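Long-range contacts in putative phosphosugar isomerase (Silicibacter pomeroyi DSS-3, PDB 3FJ1), which is of uncertain function but, as a protein with two SIS domains, probably binds phosphorylated sugars and may act as a sugar isomerase or aminotransferase: residues A[10-15]-A[152-157]; A[17-22]-A[156-161]; A[205-210]-A[253-258]. One frame throughout, in Å; residues are numbered along the deposited sequence. Where two conformers were deposited one is given.

Contact 1 (A[10-15]-A[152-157]); sequences RREIDE and ATKTFV
Helix 10-15 and helix 153-157 run side by side in roughly the same direction, their axes 9.4 Å apart at the closest and inclined at 31°, with Glu12 facing Lys154 and Ile13 facing Thr153. Lys154 makes the largest contribution. Its CG stands anti to the carbonyl carbon (chi1 -68°), which lays the start of the side chain by the carbonyl of Glu12, Lys154 CG lying 3.7 Å from Glu12 O. A bend at chi3 (-62°) then turns CE and NZ to Glu15, whose side chain is crossed obliquely, and Lys154 NZ forms a salt bridge of 3.0 Å with Glu15 OE1, which it meets from above the carboxylate plane, 32° out of it. The same ammonium also donates to Pro146 O and, weakly, to Ala144 O. Glu12, extended beyond CG, crosses Lys154 at about a right angle, Glu12 CG coming to 4.2 Å from Lys154 CE. Its carboxylate is turned to other partners, Leu148 N and Ser149 OG, while Glu12 OE1 stays 5.1 Å from Lys154 NZ. On the other flank Thr153 OG1, in the crowded position between backbone N and carbonyl carbon, lies 4.1 Å from Ile13 CG1, and Tyr317 of helix 308-326 touches both residues. The contact thus ties the start of helix 153-171, in the first SIS domain, to the long N-terminal helix 8-41 and to the chain around 144-149. The pairing with Glu15 would be expected to be the main stabiliser of the protonated form of the buried Lys154, with Glu12 possibly adding a weaker, longer-range effect, while the backbone carbonyl of Pro146 helps to fix the position of the ammonium group.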
# COMPACT_ATOMS: atom_id res chain seq x y z
N ARG A 10 1.43 -1.30 -28.22
CA ARG A 10 0.20 -1.69 -28.93
C ARG A 10 0.22 -3.14 -29.39
O ARG A 10 -0.79 -3.82 -29.30
CB ARG A 10 -0.08 -0.78 -30.13
CG ARG A 10 -1.45 -1.05 -30.78
CD ARG A 10 -2.63 -0.66 -29.88
NE ARG A 10 -3.70 -1.65 -29.93
CZ ARG A 10 -4.86 -1.54 -29.27
NH1 ARG A 10 -5.14 -0.45 -28.57
NH2 ARG A 10 -5.76 -2.50 -29.37
N ARG A 11 1.36 -3.62 -29.89
CA ARG A 11 1.48 -5.01 -30.32
C ARG A 11 1.10 -5.91 -29.14
O ARG A 11 0.39 -6.89 -29.29
CB ARG A 11 2.93 -5.36 -30.69
CG ARG A 11 3.50 -4.70 -31.93
CD ARG A 11 3.04 -5.36 -33.15
NE ARG A 11 3.64 -4.80 -34.36
CZ ARG A 11 3.13 -4.98 -35.57
NH1 ARG A 11 2.01 -5.66 -35.73
NH2 ARG A 11 3.72 -4.42 -36.63
N GLU A 12 1.59 -5.55 -27.96
CA GLU A 12 1.37 -6.43 -26.85
C GLU A 12 -0.08 -6.34 -26.34
O GLU A 12 -0.65 -7.36 -25.98
CB GLU A 12 2.52 -6.31 -25.86
CG GLU A 12 3.79 -6.83 -26.56
CD GLU A 12 5.09 -6.70 -25.79
OE1 GLU A 12 5.08 -6.41 -24.58
OE2 GLU A 12 6.15 -6.94 -26.42
N ILE A 13 -0.70 -5.16 -26.40
CA ILE A 13 -2.11 -5.02 -26.08
C ILE A 13 -2.96 -5.88 -27.04
O ILE A 13 -3.93 -6.54 -26.60
CB ILE A 13 -2.58 -3.54 -26.13
CG1 ILE A 13 -1.94 -2.72 -25.01
CG2 ILE A 13 -4.10 -3.45 -26.04
CD1 ILE A 13 -2.05 -1.18 -25.20
N ASP A 14 -2.62 -5.91 -28.32
CA ASP A 14 -3.40 -6.71 -29.28
C ASP A 14 -3.14 -8.22 -29.14
O ASP A 14 -3.89 -9.03 -29.68
CB ASP A 14 -3.15 -6.24 -30.70
CG ASP A 14 -3.86 -4.95 -31.00
OD1 ASP A 14 -5.01 -4.79 -30.53
OD2 ASP A 14 -3.28 -4.08 -31.68
N GLU A 15 -2.08 -8.57 -28.43
CA GLU A 15 -1.83 -10.00 -28.08
C GLU A 15 -2.47 -10.43 -26.77
O GLU A 15 -2.44 -11.63 -26.48
CB GLU A 15 -0.32 -10.28 -27.94
CG GLU A 15 0.49 -10.12 -29.22
CD GLU A 15 2.02 -10.09 -29.02
OE1 GLU A 15 2.50 -9.95 -27.87
OE2 GLU A 15 2.75 -10.18 -30.07
N ALA A 152 4.32 -3.75 -20.05
CA ALA A 152 4.21 -5.15 -19.57
C ALA A 152 2.77 -5.50 -19.24
O ALA A 152 2.43 -5.96 -18.13
CB ALA A 152 5.11 -5.37 -18.34
N THR A 153 1.91 -5.24 -20.22
CA THR A 153 0.48 -5.37 -20.07
C THR A 153 0.05 -6.85 -20.00
O THR A 153 -0.88 -7.24 -19.25
CB THR A 153 -0.24 -4.63 -21.25
OG1 THR A 153 0.19 -5.17 -22.50
CG2 THR A 153 0.06 -3.09 -21.25
N LYS A 154 0.69 -7.68 -20.80
CA LYS A 154 0.36 -9.09 -20.81
C LYS A 154 0.63 -9.73 -19.44
O LYS A 154 -0.15 -10.55 -18.96
CB LYS A 154 1.17 -9.82 -21.87
CG LYS A 154 0.79 -9.44 -23.27
CD LYS A 154 1.47 -10.34 -24.32
CE LYS A 154 3.00 -10.28 -24.33
NZ LYS A 154 3.52 -11.25 -25.36
N THR A 155 1.78 -9.40 -18.88
CA THR A 155 2.17 -9.91 -17.58
C THR A 155 1.13 -9.55 -16.52
O THR A 155 0.73 -10.39 -15.73
CB THR A 155 3.57 -9.39 -17.18
OG1 THR A 155 4.56 -10.05 -17.99
CG2 THR A 155 3.87 -9.70 -15.71
N PHE A 156 0.70 -8.28 -16.48
CA PHE A 156 -0.36 -7.91 -15.51
C PHE A 156 -1.65 -8.74 -15.70
O PHE A 156 -2.16 -9.35 -14.75
CB PHE A 156 -0.69 -6.43 -15.58
CG PHE A 156 -1.70 -6.02 -14.56
CD1 PHE A 156 -1.29 -5.67 -13.29
CD2 PHE A 156 -3.06 -6.13 -14.81
CE1 PHE A 156 -2.21 -5.32 -12.32
CE2 PHE A 156 -4.01 -5.79 -13.82
CZ PHE A 156 -3.56 -5.39 -12.56
N VAL A 157 -2.16 -8.75 -16.92
CA VAL A 157 -3.44 -9.43 -17.22
C VAL A 157 -3.37 -10.91 -16.95
O VAL A 157 -4.20 -11.43 -16.22
CB VAL A 157 -3.96 -9.10 -18.63
CG1 VAL A 157 -5.20 -9.93 -18.95
CG2 VAL A 157 -4.28 -7.59 -18.75

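Contact 2 (A[17-22]-A[156-161]); sequences PEAVQR and FVTSAV
Two inclined helices pack here, joining the N-terminal helix 8-41 to helix 153-171 of the first SIS domain, an alpha/beta fold built on a parallel sheet. The segments 17-22 and 156-161 cross at -31° with their axes 9.8 Å apart at the closest, and the nearest approach of the backbones is between Val20 and Thr158, whose CA atoms are 6.0 Å apart. Val20 is the centre of the tight part. With CG1 anti to the backbone N (chi1 173°), it directs its two methyls to different partners one turn apart: Val20 CG2 meets Val157 CG1 at 3.7 Å, the two side chains crossing at about a right angle, while Val20 CG1 lies at 4.3 Å from Val161 CG1. Leu187 of helix 183-191 touches both Val20 and Val157, and Leu310 of helix 308-326 reaches Val161, so the valines are packed by four helices. The opposite side of helix 17-22 is loose by comparison: Glu18 and Arg22 are exposed and stay clear of helix 156-161. Beside the valines, Ala19 and Thr158 meet. The hydroxyl of Thr158 is taken up by its own helix, bonded to the carbonyl of Lys154, and this rotamer (chi1 60°) presents the methyl to the neighbouring helix, Thr158 CG2 resting 4.1 Å from Ala19 CB.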
# COMPACT_ATOMS: atom_id res chain seq x y z
N PRO A 17 -5.70 -10.73 -25.63
CA PRO A 17 -6.72 -11.79 -25.71
C PRO A 17 -6.20 -13.22 -26.00
O PRO A 17 -6.63 -14.17 -25.33
CB PRO A 17 -7.64 -11.29 -26.83
CG PRO A 17 -7.47 -9.79 -26.81
CD PRO A 17 -6.01 -9.59 -26.51
N GLU A 18 -5.27 -13.39 -26.96
CA GLU A 18 -4.73 -14.71 -27.28
C GLU A 18 -3.82 -15.25 -26.18
O GLU A 18 -3.73 -16.46 -25.99
CB GLU A 18 -3.95 -14.70 -28.60
CG GLU A 18 -3.92 -16.06 -29.28
CD GLU A 18 -5.27 -16.43 -29.90
OE1 GLU A 18 -5.97 -15.50 -30.33
OE2 GLU A 18 -5.62 -17.64 -29.94
N ALA A 19 -3.12 -14.35 -25.48
CA ALA A 19 -2.27 -14.74 -24.37
C ALA A 19 -3.15 -15.37 -23.29
O ALA A 19 -2.84 -16.42 -22.75
CB ALA A 19 -1.53 -13.53 -23.80
N VAL A 20 -4.25 -14.70 -22.94
CA VAL A 20 -5.23 -15.26 -22.00
C VAL A 20 -5.77 -16.60 -22.48
O VAL A 20 -5.94 -17.53 -21.71
CB VAL A 20 -6.36 -14.23 -21.70
CG1 VAL A 20 -7.46 -14.85 -20.86
CG2 VAL A 20 -5.76 -12.98 -21.00
N GLN A 21 -6.03 -16.70 -23.78
CA GLN A 21 -6.50 -17.96 -24.36
C GLN A 21 -5.47 -19.07 -24.16
O GLN A 21 -5.84 -20.17 -23.77
CB GLN A 21 -6.84 -17.83 -25.84
CG GLN A 21 -7.52 -19.05 -26.46
CD GLN A 21 -8.82 -19.37 -25.77
OE1 GLN A 21 -8.92 -20.34 -25.01
NE2 GLN A 21 -9.81 -18.52 -25.96
N ARG A 22 -4.19 -18.76 -24.35
CA ARG A 22 -3.14 -19.77 -24.17
C ARG A 22 -3.06 -20.20 -22.71
O ARG A 22 -2.91 -21.37 -22.44
CB ARG A 22 -1.77 -19.29 -24.66
CG ARG A 22 -1.70 -19.18 -26.16
CD ARG A 22 -0.32 -18.86 -26.66
NE ARG A 22 -0.40 -18.38 -28.04
CZ ARG A 22 -0.63 -17.10 -28.37
NH1 ARG A 22 -0.80 -16.16 -27.44
NH2 ARG A 22 -0.69 -16.77 -29.65
N PHE A 156 0.70 -8.28 -16.48
CA PHE A 156 -0.36 -7.91 -15.51
C PHE A 156 -1.65 -8.74 -15.70
O PHE A 156 -2.16 -9.35 -14.75
CB PHE A 156 -0.69 -6.43 -15.58
CG PHE A 156 -1.70 -6.02 -14.56
CD1 PHE A 156 -1.29 -5.67 -13.29
CD2 PHE A 156 -3.06 -6.13 -14.81
CE1 PHE A 156 -2.21 -5.32 -12.32
CE2 PHE A 156 -4.01 -5.79 -13.82
CZ PHE A 156 -3.56 -5.39 -12.56
N VAL A 157 -2.16 -8.75 -16.92
CA VAL A 157 -3.44 -9.43 -17.22
C VAL A 157 -3.37 -10.91 -16.95
O VAL A 157 -4.20 -11.43 -16.22
CB VAL A 157 -3.96 -9.10 -18.63
CG1 VAL A 157 -5.20 -9.93 -18.95
CG2 VAL A 157 -4.28 -7.59 -18.75
N THR A 158 -2.36 -11.59 -17.50
CA THR A 158 -2.22 -13.04 -17.32
C THR A 158 -1.91 -13.45 -15.87
O THR A 158 -2.38 -14.50 -15.42
CB THR A 158 -1.17 -13.67 -18.27
OG1 THR A 158 0.12 -13.09 -18.05
CG2 THR A 158 -1.60 -13.51 -19.75
N SER A 159 -1.14 -12.64 -15.15
CA SER A 159 -0.88 -12.90 -13.72
C SER A 159 -2.21 -12.94 -12.95
O SER A 159 -2.49 -13.85 -12.15
CB SER A 159 0.08 -11.87 -13.12
OG SER A 159 1.42 -12.02 -13.64
N ALA A 160 -3.03 -11.90 -13.17
CA ALA A 160 -4.30 -11.81 -12.52
C ALA A 160 -5.22 -12.96 -12.93
O ALA A 160 -5.86 -13.57 -12.07
CB ALA A 160 -4.95 -10.41 -12.74
N VAL A 161 -5.26 -13.29 -14.22
CA VAL A 161 -6.09 -14.37 -14.70
C VAL A 161 -5.68 -15.71 -14.08
O VAL A 161 -6.55 -16.46 -13.60
CB VAL A 161 -6.12 -14.46 -16.24
CG1 VAL A 161 -6.75 -15.74 -16.68
CG2 VAL A 161 -6.89 -13.24 -16.79

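Contact 3 (A[205-210]-A[253-258]); sequences RPSLFT and EGFPVL
Backbone hydrogen bonds join the two segments as parallel strands, Phe209 pairing with Val257 and Thr210 with Leu258. Phe209 uses both of its backbone groups: its N donates to Pro256 O at 3.0 Å, almost straight at 176°, and its O accepts from Leu258 N at 2.8 Å, both bonds lying nearly along the C=O axes. Ahead of the strands, the side chain of Arg205 bends at chi2 and chi3 and grips two successive carbonyls that lie in its guanidinium plane. Arg205 NE donates to Gly254 O at 3.1 Å from above the carbonyl plane, whereas Arg205 NH2 reaches Glu253 O at 3.3 Å in the plane of the Glu253 carbonyl, by a more bent bond (141° at the hydrogen), thereby fastening the turn that follows helix 250-253. Aromatic contacts fill the space between these two sets of bonds. Ser207 CB sits over the centre of the Phe255 ring, a CH-pi contact of 3.5 Å to the centroid, and Glu253 O lies over the opposite face toward the rim. Phe209 CE2 comes to the edge of this ring, while Glu253 CB lies 3.7 Å from Phe209 CE2, at the ring edge. An alanine in place of Phe255 would remove the ring between Ser207 and Glu253 O and would probably loosen the turn against residues 205-207. Apolar packing is completed by Leu208 CD1, which touches Pro256 CB and, equally distant, Leu258 CB. Strands 208-212 and 257-259 are adjacent in the five-stranded parallel sheet, of strand order 2-1-3-4-5, at the centre of the second SIS domain, a Rossmann-like alpha/beta fold.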
# COMPACT_ATOMS: atom_id res chain seq x y z
N ARG A 205 -4.44 19.01 -19.85
CA ARG A 205 -4.01 19.09 -18.44
C ARG A 205 -3.29 17.77 -18.14
O ARG A 205 -3.90 16.83 -17.66
CB ARG A 205 -5.23 19.27 -17.54
CG ARG A 205 -6.02 20.58 -17.76
CD ARG A 205 -5.21 21.83 -17.37
NE ARG A 205 -4.97 21.85 -15.94
CZ ARG A 205 -4.17 22.68 -15.28
NH1 ARG A 205 -3.47 23.61 -15.93
NH2 ARG A 205 -4.07 22.57 -13.97
N PRO A 206 -1.98 17.72 -18.46
CA PRO A 206 -1.25 16.46 -18.51
C PRO A 206 -0.79 15.77 -17.21
O PRO A 206 0.39 15.56 -17.00
CB PRO A 206 -0.08 16.78 -19.47
CG PRO A 206 0.16 18.19 -19.31
CD PRO A 206 -1.16 18.85 -18.92
N SER A 207 -1.74 15.45 -16.35
CA SER A 207 -1.54 14.60 -15.17
C SER A 207 -2.86 13.87 -15.00
O SER A 207 -3.88 14.31 -15.54
CB SER A 207 -1.23 15.39 -13.92
OG SER A 207 0.09 15.82 -13.94
N LEU A 208 -2.88 12.83 -14.18
CA LEU A 208 -4.09 12.04 -14.08
C LEU A 208 -4.34 11.52 -12.69
O LEU A 208 -3.43 11.03 -12.04
CB LEU A 208 -3.97 10.86 -15.03
CG LEU A 208 -5.11 9.83 -15.04
CD1 LEU A 208 -6.37 10.47 -15.63
CD2 LEU A 208 -4.70 8.56 -15.77
N PHE A 209 -5.60 11.60 -12.24
CA PHE A 209 -6.03 10.95 -11.02
C PHE A 209 -6.90 9.74 -11.37
O PHE A 209 -7.80 9.83 -12.20
CB PHE A 209 -6.78 11.90 -10.09
CG PHE A 209 -5.96 13.07 -9.64
CD1 PHE A 209 -4.89 12.87 -8.79
CD2 PHE A 209 -6.28 14.36 -10.03
CE1 PHE A 209 -4.13 13.94 -8.34
CE2 PHE A 209 -5.52 15.44 -9.60
CZ PHE A 209 -4.44 15.22 -8.75
N THR A 210 -6.55 8.59 -10.83
CA THR A 210 -7.37 7.38 -10.99
C THR A 210 -8.04 7.04 -9.65
O THR A 210 -7.48 7.29 -8.58
CB THR A 210 -6.53 6.20 -11.51
OG1 THR A 210 -5.47 5.92 -10.58
CG2 THR A 210 -5.96 6.55 -12.90
N GLU A 253 -6.59 20.84 -8.15
CA GLU A 253 -5.48 20.45 -9.02
C GLU A 253 -5.80 20.68 -10.49
O GLU A 253 -4.90 20.94 -11.28
CB GLU A 253 -5.10 19.00 -8.77
CG GLU A 253 -4.27 18.78 -7.54
CD GLU A 253 -2.85 19.27 -7.74
OE1 GLU A 253 -2.08 18.61 -8.48
OE2 GLU A 253 -2.52 20.33 -7.19
N GLY A 254 -7.07 20.55 -10.85
CA GLY A 254 -7.51 20.76 -12.23
C GLY A 254 -7.08 19.70 -13.24
O GLY A 254 -6.94 20.00 -14.42
N PHE A 255 -6.86 18.46 -12.78
CA PHE A 255 -6.51 17.38 -13.69
C PHE A 255 -7.67 16.39 -13.86
O PHE A 255 -8.54 16.28 -12.97
CB PHE A 255 -5.26 16.66 -13.22
CG PHE A 255 -4.05 17.56 -13.17
CD1 PHE A 255 -3.53 18.10 -14.35
CD2 PHE A 255 -3.45 17.88 -11.97
CE1 PHE A 255 -2.43 18.93 -14.31
CE2 PHE A 255 -2.34 18.71 -11.92
CZ PHE A 255 -1.84 19.26 -13.10
N PRO A 256 -7.69 15.66 -15.00
CA PRO A 256 -8.77 14.71 -15.23
C PRO A 256 -8.77 13.57 -14.20
O PRO A 256 -7.70 13.12 -13.72
CB PRO A 256 -8.47 14.13 -16.63
CG PRO A 256 -7.49 15.04 -17.24
CD PRO A 256 -6.74 15.69 -16.13
N VAL A 257 -9.97 13.09 -13.90
CA VAL A 257 -10.17 12.02 -12.93
C VAL A 257 -10.83 10.85 -13.66
O VAL A 257 -11.77 11.04 -14.42
CB VAL A 257 -11.07 12.52 -11.78
CG1 VAL A 257 -11.33 11.41 -10.77
CG2 VAL A 257 -10.46 13.76 -11.12
N LEU A 258 -10.30 9.65 -13.45
CA LEU A 258 -10.83 8.46 -14.08
C LEU A 258 -11.27 7.47 -13.02
O LEU A 258 -10.43 6.92 -12.28
CB LEU A 258 -9.74 7.84 -14.94
CG LEU A 258 -10.12 6.84 -16.03
CD1 LEU A 258 -8.84 6.32 -16.71
CD2 LEU A 258 -11.05 5.70 -15.62

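How the contacts relate
Contacts 1 and 2 are successive parts of one interface between helix 8-41 and helix 153-171, their centres 9 Å apart and both buried. Along it the chemistry changes from charged to apolar: a lysine salt bridge with surrounding carbonyls near the start of helix 153-171 gives way to valine and alanine packing further on. Contact 3 belongs to the second SIS domain, about 24 Å from contact 1 and 29 Å from contact 2 between centres. It joins neighbouring strands by backbone hydrogen bonds, and is only partly buried, with Arg205, Pro206 and Gly254 at the surface and the strand residues inside. Side-chain packing and a salt bridge dominate the helical contacts, whereas contact 3 relies heavily on main-chain pairing.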